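Local coordinates for protein inositol-1-monophosphatase (Nostoc sp., PDB 5ZHH) that probably hydrolyses inositol monophosphates to free inositol and inorganic phosphate, at residues A[170-182]-A[256-269]. Residues are numbered along the deposited sequence; the frame is centred on the assembly and turned at random.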
loop_
_atom_site.group_PDB
_atom_site.type_symbol
_atom_site.label_atom_id
_atom_site.label_comp_id
_atom_site.label_asym_id
_atom_site.label_seq_id
_atom_site.Cartn_x
_atom_site.Cartn_y
_atom_site.Cartn_z
ATOM N N ASN A 170 -4.480 -2.429 -39.786
ATOM C CA ASN A 170 -4.954 -2.778 -38.452
ATOM C C ASN A 170 -3.867 -2.751 -37.381
ATOM O O ASN A 170 -4.160 -3.082 -36.228
ATOM C CB ASN A 170 -5.617 -4.158 -38.477
ATOM C CG ASN A 170 -4.789 -5.190 -39.213
ATOM O OD1 ASN A 170 -3.562 -5.197 -39.129
ATOM N ND2 ASN A 170 -5.461 -6.064 -39.956
ATOM N N ASN A 171 -2.631 -2.390 -37.736
ATOM C CA ASN A 171 -1.445 -2.293 -36.885
ATOM C C ASN A 171 -0.807 -3.660 -36.642
ATOM O O ASN A 171 0.190 -3.727 -35.916
ATOM C CB ASN A 171 -1.732 -1.632 -35.519
ATOM C CG ASN A 171 -0.486 -1.065 -34.859
ATOM O OD1 ASN A 171 0.359 -0.457 -35.516
ATOM N ND2 ASN A 171 -0.354 -1.284 -33.560
ATOM N N TYR A 172 -1.330 -4.750 -37.218
ATOM C CA TYR A 172 -0.714 -6.060 -36.995
ATOM C C TYR A 172 0.665 -6.140 -37.633
ATOM O O TYR A 172 1.601 -6.690 -37.035
ATOM C CB TYR A 172 -1.587 -7.180 -37.553
ATOM C CG TYR A 172 -2.923 -7.345 -36.888
ATOM C CD1 TYR A 172 -3.205 -6.722 -35.677
ATOM C CD2 TYR A 172 -3.901 -8.141 -37.462
ATOM C CE1 TYR A 172 -4.430 -6.872 -35.070
ATOM C CE2 TYR A 172 -5.127 -8.303 -36.858
ATOM C CZ TYR A 172 -5.385 -7.664 -35.659
ATOM O OH TYR A 172 -6.601 -7.813 -35.043
ATOM N N ALA A 173 0.798 -5.635 -38.863
ATOM C CA ALA A 173 2.091 -5.665 -39.539
ATOM C C ALA A 173 3.146 -4.917 -38.737
ATOM O O ALA A 173 4.281 -5.390 -38.600
ATOM C CB ALA A 173 1.968 -5.076 -40.947
ATOM N N GLU A 174 2.786 -3.744 -38.199
ATOM C CA GLU A 174 3.701 -3.002 -37.335
ATOM C C GLU A 174 4.082 -3.811 -36.100
ATOM O O GLU A 174 5.260 -3.859 -35.715
ATOM C CB GLU A 174 3.071 -1.668 -36.918
ATOM C CG GLU A 174 3.033 -0.583 -37.997
ATOM C CD GLU A 174 1.903 -0.743 -39.023
ATOM O OE1 GLU A 174 1.128 -1.721 -38.941
ATOM O OE2 GLU A 174 1.801 0.127 -39.920
ATOM N N PHE A 175 3.096 -4.448 -35.458
ATOM C CA PHE A 175 3.373 -5.231 -34.255
ATOM C C PHE A 175 4.356 -6.358 -34.550
ATOM O O PHE A 175 5.310 -6.579 -33.794
ATOM C CB PHE A 175 2.071 -5.793 -33.682
ATOM C CG PHE A 175 2.272 -6.689 -32.497
ATOM C CD1 PHE A 175 2.367 -6.155 -31.216
ATOM C CD2 PHE A 175 2.359 -8.069 -32.656
ATOM C CE1 PHE A 175 2.549 -6.974 -30.118
ATOM C CE2 PHE A 175 2.542 -8.895 -31.557
ATOM C CZ PHE A 175 2.644 -8.342 -30.287
ATOM N N CYS A 176 4.147 -7.079 -35.657
ATOM C CA CYS A 176 5.061 -8.161 -36.000
ATOM C C CYS A 176 6.446 -7.624 -36.333
ATOM O O CYS A 176 7.455 -8.171 -35.871
ATOM C CB CYS A 176 4.502 -8.970 -37.173
ATOM S SG CYS A 176 2.918 -9.757 -36.832
ATOM N N HIS A 177 6.511 -6.543 -37.116
ATOM C CA HIS A 177 7.793 -5.955 -37.500
ATOM C C HIS A 177 8.587 -5.511 -36.272
ATOM O O HIS A 177 9.773 -5.839 -36.128
ATOM C CB HIS A 177 7.532 -4.780 -38.454
ATOM C CG HIS A 177 8.766 -4.180 -39.059
ATOM N ND1 HIS A 177 9.798 -4.937 -39.570
ATOM C CD2 HIS A 177 9.106 -2.886 -39.278
ATOM C CE1 HIS A 177 10.732 -4.137 -40.054
ATOM N NE2 HIS A 177 10.336 -2.887 -39.890
ATOM N N LEU A 178 7.949 -4.780 -35.357
ATOM C CA LEU A 178 8.699 -4.304 -34.198
ATOM C C LEU A 178 8.989 -5.420 -33.199
ATOM O O LEU A 178 10.008 -5.364 -32.498
ATOM C CB LEU A 178 7.966 -3.151 -33.518
ATOM C CG LEU A 178 8.326 -1.758 -34.048
ATOM C CD1 LEU A 178 9.849 -1.584 -34.118
ATOM C CD2 LEU A 178 7.696 -1.485 -35.404
ATOM N N THR A 179 8.165 -6.440 -33.136
ATOM C CA THR A 179 8.426 -7.562 -32.255
ATOM C C THR A 179 9.686 -8.300 -32.695
ATOM O O THR A 179 10.363 -8.872 -31.904
ATOM C CB THR A 179 7.216 -8.494 -32.100
ATOM O OG1 THR A 179 6.125 -7.784 -31.555
ATOM C CG2 THR A 179 7.496 -9.629 -31.224
ATOM N N HIS A 180 9.972 -8.257 -33.978
ATOM C CA HIS A 180 11.172 -8.862 -34.511
ATOM C C HIS A 180 12.407 -8.018 -34.277
ATOM O O HIS A 180 13.429 -8.529 -34.055
ATOM C CB HIS A 180 11.034 -9.055 -35.987
ATOM C CG HIS A 180 10.911 -10.477 -36.388
ATOM N ND1 HIS A 180 11.516 -10.992 -37.502
ATOM C CD2 HIS A 180 10.213 -11.486 -35.839
ATOM C CE1 HIS A 180 11.219 -12.264 -37.613
ATOM N NE2 HIS A 180 10.443 -12.591 -36.601
ATOM N N LEU A 181 12.270 -6.710 -34.335
ATOM C CA LEU A 181 13.370 -5.796 -34.174
ATOM C C LEU A 181 13.712 -5.336 -32.754
ATOM O O LEU A 181 14.665 -4.662 -32.573
ATOM C CB LEU A 181 13.115 -4.559 -34.967
ATOM C CG LEU A 181 12.960 -4.741 -36.439
ATOM C CD1 LEU A 181 12.582 -3.425 -37.000
ATOM C CD2 LEU A 181 14.308 -5.156 -36.940
ATOM N N THR A 182 12.918 -5.661 -31.767
ATOM C CA THR A 182 13.216 -5.212 -30.437
ATOM C C THR A 182 13.231 -6.352 -29.466
ATOM O O THR A 182 13.130 -7.449 -29.846
ATOM C CB THR A 182 12.166 -4.228 -29.940
ATOM O OG1 THR A 182 10.940 -4.906 -29.727
ATOM C CG2 THR A 182 11.971 -3.091 -30.887
ATOM N N LEU A 256 12.748 4.194 -34.402
ATOM C CA LEU A 256 11.398 3.644 -34.436
ATOM C C LEU A 256 10.594 4.242 -35.584
ATOM O O LEU A 256 9.827 3.535 -36.248
ATOM C CB LEU A 256 10.711 3.883 -33.089
ATOM C CG LEU A 256 9.308 3.309 -32.879
ATOM C CD1 LEU A 256 9.220 1.870 -33.353
ATOM C CD2 LEU A 256 8.944 3.407 -31.396
ATOM N N SER A 257 10.761 5.541 -35.842
ATOM C CA SER A 257 10.063 6.153 -36.968
ATOM C C SER A 257 10.465 5.487 -38.284
ATOM O O SER A 257 9.605 5.176 -39.119
ATOM C CB SER A 257 10.352 7.656 -36.998
ATOM O OG SER A 257 9.751 8.273 -38.123
ATOM N N ARG A 258 11.763 5.230 -38.470
ATOM C CA ARG A 258 12.227 4.546 -39.677
ATOM C C ARG A 258 11.580 3.171 -39.815
ATOM O O ARG A 258 11.111 2.797 -40.896
ATOM C CB ARG A 258 13.755 4.418 -39.671
ATOM C CG ARG A 258 14.260 3.553 -40.842
ATOM C CD ARG A 258 15.778 3.417 -40.897
ATOM N NE ARG A 258 16.331 2.473 -39.928
ATOM C CZ ARG A 258 16.487 1.172 -40.159
ATOM N NH1 ARG A 258 16.107 0.643 -41.316
ATOM N NH2 ARG A 258 17.008 0.393 -39.211
ATOM N N ALA A 259 11.542 2.402 -38.723
ATOM C CA ALA A 259 10.909 1.086 -38.769
ATOM C C ALA A 259 9.440 1.196 -39.163
ATOM O O ALA A 259 8.940 0.391 -39.959
ATOM C CB ALA A 259 11.058 0.381 -37.424
ATOM N N LEU A 260 8.742 2.204 -38.636
ATOM C CA LEU A 260 7.339 2.415 -38.993
ATOM C C LEU A 260 7.179 2.814 -40.461
ATOM O O LEU A 260 6.138 2.532 -41.068
ATOM C CB LEU A 260 6.720 3.457 -38.056
ATOM C CG LEU A 260 6.572 2.961 -36.613
ATOM C CD1 LEU A 260 6.122 4.078 -35.659
ATOM C CD2 LEU A 260 5.616 1.772 -36.539
ATOM N N MET A 261 8.170 3.500 -41.036
ATOM C CA MET A 261 8.141 3.868 -42.449
ATOM C C MET A 261 8.505 2.716 -43.368
ATOM O O MET A 261 8.414 2.869 -44.593
ATOM C CB MET A 261 9.100 5.029 -42.730
ATOM C CG MET A 261 8.744 6.344 -42.040
ATOM S SD MET A 261 7.115 6.952 -42.507
ATOM C CE MET A 261 6.071 6.282 -41.206
ATOM N N GLN A 262 8.947 1.592 -42.819
ATOM C CA GLN A 262 9.454 0.478 -43.610
ATOM C C GLN A 262 8.804 -0.821 -43.168
ATOM O O GLN A 262 9.454 -1.867 -43.084
ATOM C CB GLN A 262 10.975 0.394 -43.509
ATOM C CG GLN A 262 11.692 1.680 -43.915
ATOM C CD GLN A 262 13.189 1.605 -43.714
ATOM O OE1 GLN A 262 13.675 0.820 -42.902
ATOM N NE2 GLN A 262 13.930 2.435 -44.441
ATOM N N VAL A 263 7.510 -0.774 -42.875
ATOM C CA VAL A 263 6.803 -1.941 -42.360
ATOM C C VAL A 263 6.469 -2.876 -43.516
ATOM O O VAL A 263 5.751 -2.478 -44.444
ATOM C CB VAL A 263 5.533 -1.530 -41.598
ATOM C CG1 VAL A 263 4.763 -2.763 -41.147
ATOM C CG2 VAL A 263 5.902 -0.662 -40.402
ATOM N N PRO A 264 6.935 -4.119 -43.493
ATOM C CA PRO A 264 6.517 -5.081 -44.512
ATOM C C PRO A 264 5.070 -5.473 -44.286
ATOM O O PRO A 264 4.643 -5.629 -43.133
ATOM C CB PRO A 264 7.456 -6.279 -44.278
ATOM C CG PRO A 264 8.564 -5.756 -43.426
ATOM C CD PRO A 264 7.918 -4.703 -42.567
ATOM N N PRO A 265 4.288 -5.660 -45.345
ATOM C CA PRO A 265 2.902 -6.090 -45.149
ATOM C C PRO A 265 2.876 -7.515 -44.621
ATOM O O PRO A 265 3.851 -8.261 -44.724
ATOM C CB PRO A 265 2.289 -5.989 -46.552
ATOM C CG PRO A 265 3.438 -6.109 -47.477
ATOM C CD PRO A 265 4.660 -5.598 -46.770
ATOM N N LEU A 266 1.741 -7.883 -44.020
ATOM C CA LEU A 266 1.617 -9.235 -43.482
ATOM C C LEU A 266 1.786 -10.278 -44.580
ATOM O O LEU A 266 2.367 -11.345 -44.350
ATOM C CB LEU A 266 0.274 -9.405 -42.768
ATOM C CG LEU A 266 0.152 -8.732 -41.397
ATOM C CD1 LEU A 266 -1.218 -8.983 -40.777
ATOM C CD2 LEU A 266 1.262 -9.204 -40.467
ATOM N N SER A 267 1.295 -9.978 -45.786
ATOM C CA SER A 267 1.405 -10.903 -46.911
ATOM C C SER A 267 2.848 -11.234 -47.268
ATOM O O SER A 267 3.095 -12.262 -47.911
ATOM C CB SER A 267 0.700 -10.321 -48.133
ATOM O OG SER A 267 1.342 -9.130 -48.548
ATOM N N ALA A 268 3.809 -10.397 -46.867
ATOM C CA ALA A 268 5.209 -10.687 -47.139
ATOM C C ALA A 268 5.786 -11.693 -46.154
ATOM O O ALA A 268 6.912 -12.162 -46.353
ATOM C CB ALA A 268 6.037 -9.399 -47.113
ATOM N N TRP A 269 5.043 -12.030 -45.106
ATOM C CA TRP A 269 5.449 -13.063 -44.164
ATOM C C TRP A 269 5.024 -14.440 -44.665
ATOM O O TRP A 269 5.470 -15.461 -44.142
ATOM C CB TRP A 269 4.847 -12.797 -42.780
ATOM C CG TRP A 269 5.377 -11.561 -42.109
ATOM C CD1 TRP A 269 5.048 -10.269 -42.398
ATOM C CD2 TRP A 269 6.319 -11.503 -41.025
ATOM N NE1 TRP A 269 5.728 -9.408 -41.560
ATOM C CE2 TRP A 269 6.516 -10.141 -40.712
ATOM C CE3 TRP A 269 7.016 -12.470 -40.294
ATOM C CZ2 TRP A 269 7.379 -9.721 -39.699
ATOM C CZ3 TRP A 269 7.874 -12.052 -39.286
ATOM C CH2 TRP A 269 8.049 -10.687 -38.999
HETATM O O HOH W 1 5.305 -6.770 -40.798
HETATM O O HOH W 2 3.363 2.359 -40.141
HETATM O O HOH W 3 12.907 -1.271 -40.985
#
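His177 turns its ring onto Pro264 because chi1 (-173°) sets CG trans to the backbone N; Trp269, its CG anti to the carbonyl carbon and beside the backbone N, swings its indole back against the same helix, 172-181. Pro264 CD lies 3.6 Å from the centroid of the His177 imidazole and 14° off its normal, a CH-pi contact, while Leu181 CD1 sits over the opposite face, toward its rim. In the ring plane, CD2 of His177 meets Ala259 O at 3.4 Å, and a water joins NE2 to Gln262 OE1. An alanine in place of His177 would probably leave Pro264 CD without its aromatic face and cost that water one of its partners. One turn on, the six-membered ring of Trp269 points its edge at the face of His180, centroids 4.9 Å apart and planes at 77°, a T-shaped pair. Apolar contacts follow the helix: Leu266 CD1 on Tyr172 CB near its start, Ala173 CB on Val263 CG1 at 3.6 Å, and, further along, Leu178 CD1 on Leu256 CD1 at 3.6 Å. Both helices pack on the five-stranded mixed sheet, Leu178 and Leu256 touching Leu156 of strand 156-158; Trp269 also reaches Leu266 of the second subunit. No direct hydrogen bond crosses the contact. Instead, one water donates to Ala173 O and Pro264 O and accepts from Trp269 NE1 (2.8 Å), and another bridges Glu174 OE2 to Leu260 O; apolar and aromatic packing with water-mediated polar links therefore holds helix 253-261 and the tail after it to helix 172-181.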